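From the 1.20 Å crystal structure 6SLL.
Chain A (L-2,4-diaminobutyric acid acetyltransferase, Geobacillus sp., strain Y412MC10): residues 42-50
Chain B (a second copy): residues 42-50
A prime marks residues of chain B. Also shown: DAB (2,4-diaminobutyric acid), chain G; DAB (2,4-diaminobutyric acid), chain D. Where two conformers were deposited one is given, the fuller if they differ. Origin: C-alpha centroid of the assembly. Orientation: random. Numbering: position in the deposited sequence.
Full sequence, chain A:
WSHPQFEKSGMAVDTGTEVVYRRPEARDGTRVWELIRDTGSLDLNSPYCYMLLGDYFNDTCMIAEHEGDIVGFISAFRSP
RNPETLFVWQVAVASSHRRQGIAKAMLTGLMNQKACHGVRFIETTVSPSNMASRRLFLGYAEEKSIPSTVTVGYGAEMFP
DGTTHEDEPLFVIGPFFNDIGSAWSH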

# COMPACT_ATOMS: atom_id res chain seq x y z
N LEU A 42 -7.84 -12.61 6.60
CA LEU A 42 -7.32 -11.62 5.66
C LEU A 42 -5.86 -11.80 5.67
O LEU A 42 -5.22 -12.20 6.60
CB LEU A 42 -7.78 -10.24 6.07
CG LEU A 42 -9.19 -9.86 5.94
CD1 LEU A 42 -9.57 -8.60 6.66
CD2 LEU A 42 -9.55 -9.65 4.47
N ASP A 43 -5.28 -11.35 4.55
CA ASP A 43 -3.80 -11.30 4.40
C ASP A 43 -3.31 -10.21 5.34
O ASP A 43 -3.69 -9.06 5.18
CB ASP A 43 -3.46 -11.07 2.90
CG ASP A 43 -3.55 -12.32 2.04
OD1 ASP A 43 -2.80 -13.27 2.31
OD2 ASP A 43 -4.42 -12.38 1.15
N LEU A 44 -2.51 -10.49 6.30
CA LEU A 44 -2.14 -9.49 7.25
C LEU A 44 -0.90 -8.74 6.72
O LEU A 44 0.15 -9.37 6.47
CB LEU A 44 -1.83 -10.17 8.58
CG LEU A 44 -1.48 -9.22 9.73
CD1 LEU A 44 -2.58 -8.22 10.04
CD2 LEU A 44 -1.15 -10.03 10.95
N ASN A 45 -0.97 -7.44 6.60
CA ASN A 45 0.21 -6.61 6.29
C ASN A 45 0.88 -6.13 7.56
O ASN A 45 0.39 -6.42 8.66
CB ASN A 45 -0.22 -5.48 5.35
CG ASN A 45 -0.78 -6.04 4.09
OD1 ASN A 45 -0.06 -6.69 3.29
ND2 ASN A 45 -2.07 -5.94 3.85
N SER A 46 1.99 -5.43 7.41
CA SER A 46 2.67 -4.91 8.58
C SER A 46 1.91 -3.85 9.28
O SER A 46 1.11 -3.10 8.65
CB SER A 46 4.01 -4.36 8.22
OG SER A 46 3.96 -3.21 7.41
N PRO A 47 2.13 -3.58 10.59
CA PRO A 47 1.56 -2.44 11.22
C PRO A 47 1.88 -1.12 10.49
O PRO A 47 0.98 -0.25 10.31
CB PRO A 47 2.11 -2.49 12.66
CG PRO A 47 2.39 -3.96 12.86
CD PRO A 47 2.82 -4.49 11.51
N TYR A 48 3.10 -0.99 10.00
CA TYR A 48 3.50 0.17 9.25
C TYR A 48 2.65 0.40 8.06
O TYR A 48 2.29 1.55 7.75
CB TYR A 48 4.99 0.02 8.86
CG TYR A 48 5.63 1.20 8.23
CD1 TYR A 48 5.50 1.49 6.87
CD2 TYR A 48 6.42 2.03 8.96
CE1 TYR A 48 6.16 2.51 6.31
CE2 TYR A 48 7.06 3.12 8.39
CZ TYR A 48 6.94 3.36 7.04
OH TYR A 48 7.59 4.38 6.40
N CYS A 49 2.26 -0.65 7.34
CA CYS A 49 1.34 -0.49 6.19
C CYS A 49 0.09 0.22 6.62
O CYS A 49 -0.43 1.11 5.92
CB CYS A 49 1.04 -1.87 5.64
SG CYS A 49 -0.04 -1.88 4.19
N TYR A 50 -0.53 -0.18 7.74
CA TYR A 50 -1.79 0.44 8.17
C TYR A 50 -1.55 1.86 8.64
O TYR A 50 -2.48 2.68 8.48
CB TYR A 50 -2.51 -0.48 9.20
CG TYR A 50 -2.84 -1.81 8.58
CD1 TYR A 50 -3.82 -1.93 7.65
CD2 TYR A 50 -2.11 -2.95 8.86
CE1 TYR A 50 -4.10 -3.15 6.98
CE2 TYR A 50 -2.33 -4.13 8.21
CZ TYR A 50 -3.34 -4.24 7.28
OH TYR A 50 -3.55 -5.44 6.62
N LEU B 42 13.40 -5.13 7.23
CA LEU B 42 12.18 -4.48 6.75
C LEU B 42 11.00 -5.15 7.35
O LEU B 42 11.02 -6.32 7.68
CB LEU B 42 12.16 -4.54 5.23
CG LEU B 42 13.18 -3.71 4.51
CD1 LEU B 42 13.18 -4.02 3.03
CD2 LEU B 42 12.97 -2.18 4.70
N ASP B 43 9.88 -4.43 7.41
CA ASP B 43 8.63 -5.05 7.91
C ASP B 43 7.84 -5.70 6.75
O ASP B 43 7.33 -5.02 5.82
CB ASP B 43 7.79 -4.06 8.56
CG ASP B 43 8.45 -3.33 9.75
OD1 ASP B 43 9.19 -4.00 10.47
OD2 ASP B 43 8.17 -2.14 9.87
N LEU B 44 7.69 -6.97 6.88
CA LEU B 44 7.16 -7.80 5.80
C LEU B 44 5.67 -7.62 5.65
O LEU B 44 4.90 -7.89 6.60
CB LEU B 44 7.51 -9.26 6.12
CG LEU B 44 7.14 -10.23 4.95
CD1 LEU B 44 7.90 -9.89 3.68
CD2 LEU B 44 7.51 -11.64 5.43
N ASN B 45 5.22 -7.21 4.47
CA ASN B 45 3.80 -7.21 4.13
C ASN B 45 3.43 -8.50 3.48
O ASN B 45 4.22 -9.40 3.27
CB ASN B 45 3.49 -5.98 3.22
CG ASN B 45 3.87 -4.73 3.96
OD1 ASN B 45 3.19 -4.38 4.97
ND2 ASN B 45 4.90 -4.03 3.58
N SER B 46 2.10 -8.65 3.20
CA SER B 46 1.62 -9.87 2.58
C SER B 46 2.09 -9.98 1.15
O SER B 46 2.37 -8.98 0.49
CB SER B 46 0.10 -9.94 2.60
OG SER B 46 -0.48 -8.96 1.76
N PRO B 47 2.18 -11.23 0.58
CA PRO B 47 2.46 -11.37 -0.84
C PRO B 47 1.50 -10.53 -1.68
O PRO B 47 1.91 -9.91 -2.66
CB PRO B 47 2.38 -12.87 -1.05
CG PRO B 47 2.74 -13.44 0.31
CD PRO B 47 2.17 -12.52 1.30
N TYR B 48 0.24 -10.57 -1.32
CA TYR B 48 -0.80 -9.80 -2.05
C TYR B 48 -0.40 -8.33 -2.14
O TYR B 48 -0.63 -7.71 -3.19
CB TYR B 48 -2.15 -9.99 -1.32
CG TYR B 48 -3.33 -9.42 -2.04
CD1 TYR B 48 -3.66 -8.08 -1.89
CD2 TYR B 48 -4.15 -10.18 -2.81
CE1 TYR B 48 -4.75 -7.55 -2.50
CE2 TYR B 48 -5.25 -9.69 -3.46
CZ TYR B 48 -5.60 -8.37 -3.30
OH TYR B 48 -6.71 -7.80 -3.86
N CYS B 49 0.11 -7.74 -1.06
CA CYS B 49 0.56 -6.35 -1.10
C CYS B 49 1.52 -6.11 -2.21
O CYS B 49 1.45 -5.11 -2.93
CB CYS B 49 1.15 -5.99 0.26
SG CYS B 49 1.71 -4.28 0.41
N TYR B 50 2.51 -6.99 -2.36
CA TYR B 50 3.50 -6.79 -3.42
C TYR B 50 2.95 -7.05 -4.78
O TYR B 50 3.41 -6.38 -5.76
CB TYR B 50 4.78 -7.63 -3.09
CG TYR B 50 5.39 -7.20 -1.78
CD1 TYR B 50 6.07 -5.99 -1.69
CD2 TYR B 50 5.25 -7.95 -0.64
CE1 TYR B 50 6.55 -5.54 -0.48
CE2 TYR B 50 5.73 -7.48 0.58
CZ TYR B 50 6.39 -6.29 0.66
OH TYR B 50 6.79 -5.83 1.89
N DAB G . 10.24 -0.23 8.27
CA DAB G . 9.28 0.28 7.25
C DAB G . 9.00 -0.83 6.27
O DAB G . 8.03 -0.67 5.54
CB DAB G . 9.81 1.53 6.55
CG DAB G . 10.98 1.31 5.64
ND DAB G . 11.38 2.61 5.02
OXT DAB G . 9.73 -1.81 6.22
N DAB D . -7.04 -11.41 0.50
CA DAB D . -6.65 -10.04 0.11
C DAB D . -6.19 -9.25 1.34
O DAB D . -6.57 -9.66 2.45
CB DAB D . -7.69 -9.30 -0.73
CG DAB D . -8.87 -8.93 0.05
ND DAB D . -9.86 -8.27 -0.89
OXT DAB D . -5.58 -8.22 1.12
O HOH W 1 -0.99 -12.77 0.32
O HOH W 2 -3.09 -7.63 1.71
O HOH W 3 5.78 -2.05 5.53
O HOH W 4 5.47 -2.45 11.07

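The two stretches are the same segment of two copies, and they meet about a near-twofold relation in which Asn45 faces Asn45′, their CA atoms 4.2 Å apart. Each segment runs as an extended loop into the first turn of a helix at residue 47. No backbone-to-backbone hydrogen bond joins the chains; Leu44 O comes no nearer than 3.9 Å to Ser46′ N, and that amide instead donates to the Asn45 side chain.

That side chain is the heart of the contact. Asn45 OD1 accepts twice from the partner, from Ser46′ N at 2.9 Å and from Ser46′ OG at 2.8 Å, and the symmetry-related pair repeats the distances: Ser46 N to Asn45′ OD1 is 2.9 Å and Ser46 OG to Asn45′ OD1 is 2.8 Å. One carbonyl oxygen thus takes both the main-chain and the side-chain donor of a single serine. The CA-to-CB bond of Asn45 points sideways, but with chi1 in m its amide end comes nearer to the partner, and Asn45 OD1 lies 3.3 Å from Cys49′ CB, packed against the first turn of the helix.

Serine has a second task. At the N-cap position and with chi1 in p, Ser46 OG accepts from Cys49 N at 3.1 Å, and Ser46′ OG accepts from Cys49′ N at the same distance. The hydroxyl therefore caps its own helix while giving its proton to the other chain, so cap and interface share one atom.

The other half of the asparagine amide is satisfied as well. Asn45 ND2 donates to Tyr50 OH at 3.2 Å within its own chain, and also to water 2 at its O, 2.9 Å away. Tyr50 OH further accepts from Asn45 N at 3.3 Å, so one phenol oxygen from the helix receives both the backbone and the side-chain NH of the loop residue; the primed chain repeats this, with the backbone bond weak.

Water 2 then passes its protons on, its O lying 2.9 Å from Ser46′ OG and 2.6 Å from OXT of the chain D ligand. Water 3 does the equivalent on the primed side, linking Asn45′ ND2, Ser46 OG and the chain G ligand. Interface polar groups and bound substrate, fitting for a diaminobutyrate acetyltransferase, thus belong to one network.

Asp43 lies beside this asparagine-serine cluster. Its CB packs on Ser46′ CB at 3.7 Å, while Asp43 N donates to O of the chain D ligand at 3.0 Å and Asp43 OD2 accepts from that ligand's N at 2.9 Å. The partner's helix adds a ring to the same site: CB of the chain D ligand lies over one face of the Tyr48′ ring, 3.4 Å from Tyr48′ CZ. Each ligand is therefore held by residues of both chains. The Tyr48′ amide, free in the first helical turn, donates from Tyr48′ N to the O of water 1 at 3.0 Å, and that water's O reaches Asp43 OD1 through a weak bond of 2.7 Å.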